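Putative peptide ABC-transport system periplasmic peptide-binding protein (Campylobacter jejuni, PDB 4OEU) binds a nickel ion together with a free histidine and is probably the periplasmic binding protein of an ABC uptake system for metal or peptide. Local coordinates at residues 7-12 with 484-489; 238-243 with 478-483; 342-347 with 379-384. All blocks are in the same frame, centred on the assembly; numbering follows the deposited sequence.

Overall arrangement
All three contacts are buried, and they differ in chemistry. Contact 1 is apolar: the edge strand 6-11 of a mixed sheet is packed against loop residues near the C-terminus. Contact 2 is mainly polar: a buried carboxylate holds the ring of H480 and the backbone N of H481, two residues that bind nickel. Contact 3 joins helix 342-357 to strand 379-384 and mixes apolar packing with an arginine that grips the carboxylate of the bound histidine. Contacts 2 and 3 reach the same sheet, in which strands 241-246 and 379-384 are neighbours, and both touch the bound histidine. Contacts 1 and 2 share the C-terminal loop and are linked by E12, which is hydrogen-bonded to H481. Contacts 1 and 3 do not touch.

Contact 1 (7-12 with 484-489); sequences LIIAVE and GFTWNV
Strand 7-11 runs past two type I beta turns, G484 to W487 and T486 to V489, with its I9 CA 8.9 Å from T486 CA. This is side-chain packing of a loop on the edge strand of a mixed sheet in a family 5 solute-binding protein. The turns are closed by backbone bonds from W487 N to G484 O and from V489 N to T486 O. The strand pairs with 191-196 through the backbone of L7 and I9.

I9 is central. Its two branches part to meet different residues. CG1 lies anti to the carbonyl carbon (chi1 -54°), and CD1 beyond it reaches V489 CG2 at 3.8 Å. The other branch, I9 CG2, comes to the edge of the F485 ring, 3.8 Å from CZ. A10 O also lies near the plane of that ring, at its edge. T486 CG2 lies over one face of the ring, toward its rim. V11 CG1 adds a looser contact to F485 CZ. The side chains of L7 and I9 each run opposite to that of V489, and both touch its CG2. At the L7 end, L7 CD2 stands 3.9 Å from V489 CG2.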
loop_
_atom_site.group_PDB
_atom_site.type_symbol
_atom_site.label_atom_id
_atom_site.label_comp_id
_atom_site.label_asym_id
_atom_site.label_seq_id
_atom_site.Cartn_x
_atom_site.Cartn_y
_atom_site.Cartn_z
ATOM N N LEU A 7 -16.886 18.716 -3.795
ATOM C CA LEU A 7 -15.737 18.413 -2.959
ATOM C C LEU A 7 -14.519 18.173 -3.835
ATOM O O LEU A 7 -14.589 17.427 -4.812
ATOM C CB LEU A 7 -16.006 17.191 -2.075
ATOM C CG LEU A 7 -15.161 17.149 -0.800
ATOM C CD1 LEU A 7 -15.308 18.450 -0.046
ATOM C CD2 LEU A 7 -15.543 15.972 0.083
ATOM N N ILE A 8 -13.408 18.822 -3.496
ATOM C CA ILE A 8 -12.166 18.668 -4.250
ATOM C C ILE A 8 -11.025 18.221 -3.340
ATOM O O ILE A 8 -10.593 18.955 -2.447
ATOM C CB ILE A 8 -11.772 19.974 -4.969
ATOM C CG1 ILE A 8 -12.934 20.474 -5.832
ATOM C CG2 ILE A 8 -10.537 19.761 -5.835
ATOM C CD1 ILE A 8 -12.617 21.714 -6.629
ATOM N N ILE A 9 -10.543 17.005 -3.580
ATOM C CA ILE A 9 -9.479 16.418 -2.781
ATOM C C ILE A 9 -8.260 16.108 -3.644
ATOM O O ILE A 9 -8.386 15.643 -4.778
ATOM C CB ILE A 9 -9.966 15.127 -2.084
ATOM C CG1 ILE A 9 -11.244 15.415 -1.283
ATOM C CG2 ILE A 9 -8.880 14.552 -1.184
ATOM C CD1 ILE A 9 -12.038 14.173 -0.899
ATOM N N ALA A 10 -7.074 16.367 -3.110
ATOM C CA ALA A 10 -5.859 16.043 -3.827
ATOM C C ALA A 10 -5.275 14.721 -3.339
ATOM O O ALA A 10 -5.242 14.450 -2.136
ATOM C CB ALA A 10 -4.837 17.172 -3.682
ATOM N N VAL A 11 -4.843 13.886 -4.279
ATOM C CA VAL A 11 -4.122 12.661 -3.937
ATOM C C VAL A 11 -2.835 12.618 -4.756
ATOM O O VAL A 11 -2.795 13.130 -5.880
ATOM C CB VAL A 11 -4.965 11.381 -4.193
ATOM C CG1 VAL A 11 -6.291 11.442 -3.448
ATOM C CG2 VAL A 11 -5.187 11.169 -5.684
ATOM N N GLU A 12 -1.786 12.011 -4.202
ATOM C CA GLU A 12 -0.489 12.004 -4.874
ATOM C C GLU A 12 -0.392 10.940 -5.967
ATOM O O GLU A 12 0.303 11.138 -6.963
ATOM C CB GLU A 12 0.651 11.807 -3.863
ATOM C CG GLU A 12 0.659 10.454 -3.153
ATOM C CD GLU A 12 1.932 10.213 -2.347
ATOM O OE1 GLU A 12 3.020 10.631 -2.801
ATOM O OE2 GLU A 12 1.843 9.600 -1.259
ATOM N N GLY A 484 -6.739 5.473 2.095
ATOM C CA GLY A 484 -7.782 5.147 3.040
ATOM C C GLY A 484 -8.292 6.356 3.794
ATOM O O GLY A 484 -9.266 6.256 4.542
ATOM N N PHE A 485 -7.668 7.515 3.594
ATOM C CA PHE A 485 -8.109 8.689 4.341
ATOM C C PHE A 485 -9.428 9.221 3.784
ATOM O O PHE A 485 -10.111 10.006 4.437
ATOM C CB PHE A 485 -7.023 9.774 4.355
ATOM C CG PHE A 485 -6.924 10.584 3.092
ATOM C CD1 PHE A 485 -7.582 11.797 2.984
ATOM C CD2 PHE A 485 -6.136 10.154 2.033
ATOM C CE1 PHE A 485 -7.477 12.560 1.833
ATOM C CE2 PHE A 485 -6.026 10.907 0.881
ATOM C CZ PHE A 485 -6.697 12.114 0.777
ATOM N N THR A 486 -9.801 8.752 2.598
ATOM C CA THR A 486 -11.082 9.112 1.998
ATOM C C THR A 486 -12.111 7.981 2.121
ATOM O O THR A 486 -13.076 7.931 1.354
ATOM C CB THR A 486 -10.928 9.462 0.504
ATOM O OG1 THR A 486 -10.471 8.303 -0.209
ATOM C CG2 THR A 486 -9.927 10.599 0.311
ATOM N N TRP A 487 -11.914 7.085 3.088
ATOM C CA TRP A 487 -12.735 5.878 3.195
ATOM C C TRP A 487 -14.217 6.170 3.440
ATOM O O TRP A 487 -15.076 5.395 3.016
ATOM C CB TRP A 487 -12.191 4.965 4.299
ATOM C CG TRP A 487 -12.417 5.470 5.695
ATOM C CD1 TRP A 487 -11.641 6.363 6.380
ATOM C CD2 TRP A 487 -13.469 5.083 6.593
ATOM N NE1 TRP A 487 -12.157 6.570 7.640
ATOM C CE2 TRP A 487 -13.277 5.796 7.794
ATOM C CE3 TRP A 487 -14.556 4.212 6.493
ATOM C CZ2 TRP A 487 -14.131 5.662 8.887
ATOM C CZ3 TRP A 487 -15.402 4.079 7.576
ATOM C CH2 TRP A 487 -15.187 4.802 8.757
ATOM N N ASN A 488 -14.525 7.271 4.122
ATOM C CA ASN A 488 -15.925 7.597 4.396
ATOM C C ASN A 488 -16.363 8.914 3.749
ATOM O O ASN A 488 -17.244 9.607 4.257
ATOM C CB ASN A 488 -16.176 7.635 5.910
ATOM C CG ASN A 488 -15.693 8.919 6.561
ATOM O OD1 ASN A 488 -14.566 9.367 6.339
ATOM N ND2 ASN A 488 -16.557 9.524 7.370
ATOM N N VAL A 489 -15.766 9.231 2.603
ATOM C CA VAL A 489 -15.956 10.525 1.947
ATOM C C VAL A 489 -17.420 10.784 1.560
ATOM O O VAL A 489 -17.823 11.931 1.372
ATOM C CB VAL A 489 -15.051 10.644 0.697
ATOM C CG1 VAL A 489 -15.503 9.681 -0.378
ATOM C CG2 VAL A 489 -15.034 12.069 0.170
#

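Contact 2 (238-243 with 478-483). With NI (nickel (II) ion), chain C; HIS (histidine), chain D.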
loop_
_atom_site.group_PDB
_atom_site.type_symbol
_atom_site.label_atom_id
_atom_site.label_comp_id
_atom_site.label_asym_id
_atom_site.label_seq_id
_atom_site.Cartn_x
_atom_site.Cartn_y
_atom_site.Cartn_z
ATOM N N SER A 238 -0.802 5.259 10.822
ATOM C CA SER A 238 -0.732 4.431 9.620
ATOM C C SER A 238 0.161 3.208 9.799
ATOM O O SER A 238 0.962 3.135 10.730
ATOM C CB SER A 238 -0.232 5.249 8.429
ATOM O OG SER A 238 1.175 5.159 8.308
ATOM N N ALA A 239 -0.020 2.237 8.909
ATOM C CA ALA A 239 0.851 1.072 8.819
ATOM C C ALA A 239 1.976 1.321 7.809
ATOM O O ALA A 239 2.775 0.431 7.514
ATOM C CB ALA A 239 0.051 -0.155 8.431
ATOM N N ASP A 240 2.021 2.529 7.259
ATOM C CA ASP A 240 3.026 2.873 6.250
ATOM C C ASP A 240 4.410 3.006 6.867
ATOM O O ASP A 240 4.591 3.739 7.842
ATOM C CB ASP A 240 2.656 4.182 5.544
ATOM C CG ASP A 240 3.447 4.407 4.268
ATOM O OD1 ASP A 240 4.143 3.478 3.800
ATOM O OD2 ASP A 240 3.376 5.530 3.725
ATOM N N TYR A 241 5.386 2.292 6.318
ATOM C CA TYR A 241 6.763 2.476 6.754
ATOM C C TYR A 241 7.667 2.899 5.594
ATOM O O TYR A 241 7.365 2.637 4.423
ATOM C CB TYR A 241 7.303 1.196 7.399
ATOM C CG TYR A 241 7.370 0.008 6.468
ATOM C CD1 TYR A 241 8.483 -0.205 5.665
ATOM C CD2 TYR A 241 6.336 -0.913 6.412
ATOM C CE1 TYR A 241 8.557 -1.284 4.823
ATOM C CE2 TYR A 241 6.399 -2.006 5.566
ATOM C CZ TYR A 241 7.515 -2.181 4.773
ATOM O OH TYR A 241 7.602 -3.259 3.923
ATOM N N ARG A 242 8.780 3.547 5.922
ATOM C CA ARG A 242 9.790 3.861 4.921
ATOM C C ARG A 242 11.002 2.988 5.195
ATOM O O ARG A 242 11.271 2.623 6.344
ATOM C CB ARG A 242 10.175 5.350 4.945
ATOM C CG ARG A 242 9.049 6.293 4.561
ATOM C CD ARG A 242 8.800 6.280 3.052
ATOM N NE ARG A 242 7.513 6.885 2.722
ATOM C CZ ARG A 242 6.357 6.230 2.804
ATOM N NH1 ARG A 242 6.345 4.961 3.190
ATOM N NH2 ARG A 242 5.217 6.831 2.490
ATOM N N ALA A 243 11.721 2.646 4.135
ATOM C CA ALA A 243 12.880 1.780 4.253
ATOM C C ALA A 243 13.798 1.964 3.055
ATOM O O ALA A 243 13.430 2.607 2.070
ATOM C CB ALA A 243 12.448 0.317 4.376
ATOM N N LEU A 478 -4.416 4.354 8.591
ATOM C CA LEU A 478 -4.228 4.498 7.154
ATOM C C LEU A 478 -3.269 3.444 6.620
ATOM O O LEU A 478 -2.544 2.808 7.387
ATOM C CB LEU A 478 -3.710 5.903 6.819
ATOM C CG LEU A 478 -4.576 7.088 7.265
ATOM C CD1 LEU A 478 -4.011 8.411 6.764
ATOM C CD2 LEU A 478 -6.004 6.910 6.785
ATOM N N GLY A 479 -3.294 3.242 5.305
ATOM C CA GLY A 479 -2.346 2.367 4.645
ATOM C C GLY A 479 -1.217 3.150 3.991
ATOM O O GLY A 479 -1.028 4.343 4.253
ATOM N N HIS A 480 -0.480 2.463 3.123
ATOM C CA HIS A 480 0.646 3.023 2.383
ATOM C C HIS A 480 0.240 4.274 1.583
ATOM O O HIS A 480 -0.811 4.287 0.936
ATOM C CB HIS A 480 1.216 1.921 1.474
ATOM C CG HIS A 480 2.347 2.358 0.605
ATOM N ND1 HIS A 480 3.432 3.057 1.085
ATOM C CD2 HIS A 480 2.588 2.148 -0.711
ATOM C CE1 HIS A 480 4.275 3.294 0.096
ATOM N NE2 HIS A 480 3.793 2.741 -1.004
ATOM N N HIS A 481 1.068 5.320 1.660
ATOM C CA HIS A 481 0.798 6.645 1.062
ATOM C C HIS A 481 -0.402 7.351 1.693
ATOM O O HIS A 481 -0.864 8.372 1.182
ATOM C CB HIS A 481 0.556 6.559 -0.454
ATOM C CG HIS A 481 1.750 6.140 -1.248
ATOM N ND1 HIS A 481 2.845 6.956 -1.450
ATOM C CD2 HIS A 481 2.008 4.992 -1.917
ATOM C CE1 HIS A 481 3.729 6.324 -2.203
ATOM N NE2 HIS A 481 3.246 5.128 -2.498
ATOM N N GLY A 482 -0.919 6.815 2.789
ATOM C CA GLY A 482 -2.082 7.422 3.406
ATOM C C GLY A 482 -3.383 7.001 2.742
ATOM O O GLY A 482 -4.447 7.532 3.059
ATOM N N VAL A 483 -3.302 6.041 1.825
ATOM C CA VAL A 483 -4.497 5.499 1.188
ATOM C C VAL A 483 -5.492 5.031 2.244
ATOM O O VAL A 483 -5.132 4.318 3.190
ATOM C CB VAL A 483 -4.159 4.323 0.245
ATOM C CG1 VAL A 483 -5.423 3.578 -0.165
ATOM C CG2 VAL A 483 -3.409 4.826 -0.986
HETATM NI NI NI C . 4.143 3.177 -3.002
HETATM N N HIS D . 4.988 1.436 -3.035
HETATM C CA HIS D . 6.407 1.632 -3.319
HETATM C C HIS D . 6.927 2.877 -2.617
HETATM O O HIS D . 6.131 3.688 -2.158
HETATM C CB HIS D . 6.637 1.767 -4.825
HETATM C CG HIS D . 6.041 3.002 -5.420
HETATM N ND1 HIS D . 4.866 3.569 -4.946
HETATM C CD2 HIS D . 6.435 3.792 -6.448
HETATM C CE1 HIS D . 4.574 4.637 -5.658
HETATM N NE2 HIS D . 5.515 4.800 -6.577
HETATM O OXT HIS D . 8.134 3.129 -2.538
HETATM O O HOH W 1 3.468 9.179 1.140
#
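D240 OD1 is gripped by two donors, H480 ND1 at 2.8 Å and R242 NH1, which reach it from opposite faces of the carboxylate. The H480 bond is nearly straight (164°). The oxygen lies in the imidazole plane, but H480 ND1 stands above the carboxylate plane, and the two planes are 77° apart.

D240 OD2 is held in the same two-sided way. The backbone H481 N meets D240 OD2 at 3.1 Å from above one face. R242 NH2 meets D240 OD2 at 2.6 Å from the other, on the syn side. R242 therefore meets D240 end-on, one nitrogen to each oxygen, in a salt bridge. With CG anti to the backbone N (chi1 -165°), D240 extends its carboxylate to the 478-483 loop.

The backbones are bridged once, at S238 and L478, where A239 N donates to L478 O at 3.0 Å. S238 OG accepts from D240 N in an ST turn and also bonds to L460 O.

The far nitrogens of the histidines bind nickel, H480 NE2 at 2.1 Å and H481 NE2 at 2.2 Å. The bound histidine supplies its N, O and ND1, and H26 completes the site. H481 ND1 is hydrogen-bonded to E12 OE2.

D240 is thus a second-shell residue. Its bond to ND1 fixes the rotation of the H480 ring and leaves NE2 for the metal. The carboxylate would also tend to make H480 a stronger electron-pair donor to nickel, while R242 probably offsets part of its charge.

Contact 3 (342-347 with 379-384). With HIS (histidine), chain D.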
loop_
_atom_site.group_PDB
_atom_site.type_symbol
_atom_site.label_atom_id
_atom_site.label_comp_id
_atom_site.label_asym_id
_atom_site.label_seq_id
_atom_site.Cartn_x
_atom_site.Cartn_y
_atom_site.Cartn_z
ATOM N N PRO A 342 9.813 14.983 -0.285
ATOM C CA PRO A 342 10.920 15.584 0.471
ATOM C C PRO A 342 11.402 14.666 1.592
ATOM O O PRO A 342 12.600 14.644 1.887
ATOM C CB PRO A 342 10.313 16.876 1.039
ATOM C CG PRO A 342 8.832 16.660 1.001
ATOM C CD PRO A 342 8.580 15.786 -0.196
ATOM N N LEU A 343 10.484 13.920 2.205
ATOM C CA LEU A 343 10.866 12.996 3.265
ATOM C C LEU A 343 11.820 11.929 2.737
ATOM O O LEU A 343 12.809 11.597 3.389
ATOM C CB LEU A 343 9.635 12.333 3.887
ATOM C CG LEU A 343 9.963 11.166 4.826
ATOM C CD1 LEU A 343 10.712 11.650 6.051
ATOM C CD2 LEU A 343 8.702 10.431 5.231
ATOM N N ARG A 344 11.527 11.395 1.556
ATOM C CA ARG A 344 12.398 10.388 0.966
ATOM C C ARG A 344 13.762 10.945 0.567
ATOM O O ARG A 344 14.785 10.299 0.795
ATOM C CB ARG A 344 11.721 9.718 -0.225
ATOM C CG ARG A 344 10.343 9.168 0.102
ATOM C CD ARG A 344 10.036 7.937 -0.724
ATOM N NE ARG A 344 8.629 7.565 -0.639
ATOM C CZ ARG A 344 8.135 6.394 -1.032
ATOM N NH1 ARG A 344 6.833 6.151 -0.920
ATOM N NH2 ARG A 344 8.941 5.469 -1.531
ATOM N N VAL A 345 13.782 12.138 -0.022
ATOM C CA VAL A 345 15.045 12.762 -0.389
ATOM C C VAL A 345 15.877 12.987 0.867
ATOM O O VAL A 345 17.049 12.614 0.925
ATOM C CB VAL A 345 14.828 14.108 -1.126
ATOM C CG1 VAL A 345 16.155 14.795 -1.410
ATOM C CG2 VAL A 345 14.047 13.896 -2.415
ATOM N N SER A 346 15.245 13.539 1.895
ATOM C CA SER A 346 15.932 13.788 3.156
ATOM C C SER A 346 16.444 12.495 3.790
ATOM O O SER A 346 17.557 12.450 4.307
ATOM C CB SER A 346 15.013 14.524 4.132
ATOM O OG SER A 346 14.495 15.711 3.552
ATOM N N LEU A 347 15.627 11.447 3.755
ATOM C CA LEU A 347 16.028 10.164 4.311
ATOM C C LEU A 347 17.219 9.582 3.547
ATOM O O LEU A 347 18.148 9.046 4.148
ATOM C CB LEU A 347 14.852 9.187 4.293
ATOM C CG LEU A 347 13.779 9.297 5.375
ATOM C CD1 LEU A 347 12.547 8.471 5.030
ATOM C CD2 LEU A 347 14.356 8.836 6.680
ATOM N N SER A 379 19.782 0.794 -5.040
ATOM C CA SER A 379 18.984 0.813 -3.818
ATOM C C SER A 379 17.954 1.917 -3.958
ATOM O O SER A 379 18.143 2.853 -4.730
ATOM C CB SER A 379 19.867 1.011 -2.579
ATOM O OG SER A 379 20.363 2.331 -2.514
ATOM N N PHE A 380 16.867 1.810 -3.205
ATOM C CA PHE A 380 15.708 2.672 -3.418
ATOM C C PHE A 380 15.009 2.972 -2.112
ATOM O O PHE A 380 14.775 2.077 -1.294
ATOM C CB PHE A 380 14.745 1.997 -4.409
ATOM C CG PHE A 380 13.444 2.728 -4.632
ATOM C CD1 PHE A 380 13.409 3.938 -5.318
ATOM C CD2 PHE A 380 12.242 2.162 -4.225
ATOM C CE1 PHE A 380 12.200 4.593 -5.551
ATOM C CE2 PHE A 380 11.031 2.809 -4.457
ATOM C CZ PHE A 380 11.013 4.025 -5.118
ATOM N N LEU A 381 14.714 4.241 -1.884
ATOM C CA LEU A 381 13.983 4.578 -0.681
ATOM C C LEU A 381 12.498 4.256 -0.864
ATOM O O LEU A 381 11.725 5.041 -1.432
ATOM C CB LEU A 381 14.183 6.032 -0.312
ATOM C CG LEU A 381 14.152 6.070 1.209
ATOM C CD1 LEU A 381 15.431 5.473 1.805
ATOM C CD2 LEU A 381 13.993 7.462 1.627
ATOM N N ILE A 382 12.119 3.093 -0.350
ATOM C CA ILE A 382 10.849 2.469 -0.644
ATOM C C ILE A 382 9.875 2.663 0.511
ATOM O O ILE A 382 10.262 3.134 1.593
ATOM C CB ILE A 382 11.037 0.964 -0.918
ATOM C CG1 ILE A 382 9.892 0.401 -1.769
ATOM C CG2 ILE A 382 11.192 0.203 0.386
ATOM C CD1 ILE A 382 10.241 -0.900 -2.453
ATOM N N GLY A 383 8.609 2.336 0.257
ATOM C CA GLY A 383 7.578 2.330 1.275
ATOM C C GLY A 383 6.499 1.293 0.997
ATOM O O GLY A 383 6.190 0.995 -0.164
ATOM N N TRP A 384 5.942 0.737 2.071
ATOM C CA TRP A 384 4.817 -0.202 2.007
ATOM C C TRP A 384 4.042 -0.151 3.317
ATOM O O TRP A 384 4.464 0.500 4.274
ATOM C CB TRP A 384 5.289 -1.639 1.776
ATOM C CG TRP A 384 5.940 -1.917 0.455
ATOM C CD1 TRP A 384 7.258 -2.187 0.240
ATOM C CD2 TRP A 384 5.301 -1.985 -0.822
ATOM N NE1 TRP A 384 7.480 -2.414 -1.097
ATOM C CE2 TRP A 384 6.298 -2.291 -1.772
ATOM C CE3 TRP A 384 3.987 -1.812 -1.256
ATOM C CZ2 TRP A 384 6.021 -2.422 -3.134
ATOM C CZ3 TRP A 384 3.710 -1.951 -2.610
ATOM C CH2 TRP A 384 4.724 -2.250 -3.533
HETATM N N HIS D . 4.988 1.436 -3.035
HETATM C CA HIS D . 6.407 1.632 -3.319
HETATM C C HIS D . 6.927 2.877 -2.617
HETATM O O HIS D . 6.131 3.688 -2.158
HETATM C CB HIS D . 6.637 1.767 -4.825
HETATM C CG HIS D . 6.041 3.002 -5.420
HETATM N ND1 HIS D . 4.866 3.569 -4.946
HETATM C CD2 HIS D . 6.435 3.792 -6.448
HETATM C CE1 HIS D . 4.574 4.637 -5.658
HETATM N NE2 HIS D . 5.515 4.800 -6.577
HETATM O OXT HIS D . 8.134 3.129 -2.538
#
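Polar contacts come first, and R344 carries them. R344 NH2 gives a hydrogen bond to L381 O at 2.8 Å (149°). It arrives in the carbonyl plane, on a lone pair, and the oxygen lies near the guanidinium plane. R344 NH2 also donates to OXT of the bound histidine at 2.7 Å. R344 NH1 takes the other carboxylate oxygen, O of the bound histidine, at 2.8 Å. The guanidinium thus meets the ligand end-on, with two nitrogens on two oxygens. NE forms a salt bridge with D341, just before the helix segment, which further fixes the group. G383 N also donates to OXT, at 2.9 Å, so that oxygen has donors from both helix and strand.

Apolar contacts lie nearer the backbones. The helix and strand axes run at 137°, 9.1 Å apart at their closest. L381 points at the helix and puts CD2 against L347 CB and R344 CB. L381 CD2 lies 3.3 Å from L347 CB, tighter than usual van der Waals contact, and the two leucine side chains cross at about a right angle. L347 also packs on I271 and L275 of helix 268-276.

Other contacts with the bound histidine come from the strand. I382 CG1 approaches OXT at 3.3 Å. The amino N of the ligand sits over one face of the W384 ring, 3.6 Å above its plane and offset toward the rim.

An arginine pairing with a ligand carboxylate, backed by a strand amide, is consistent with the ligand pocket of a periplasmic binding protein. Here it holds the amino acid that chelates nickel.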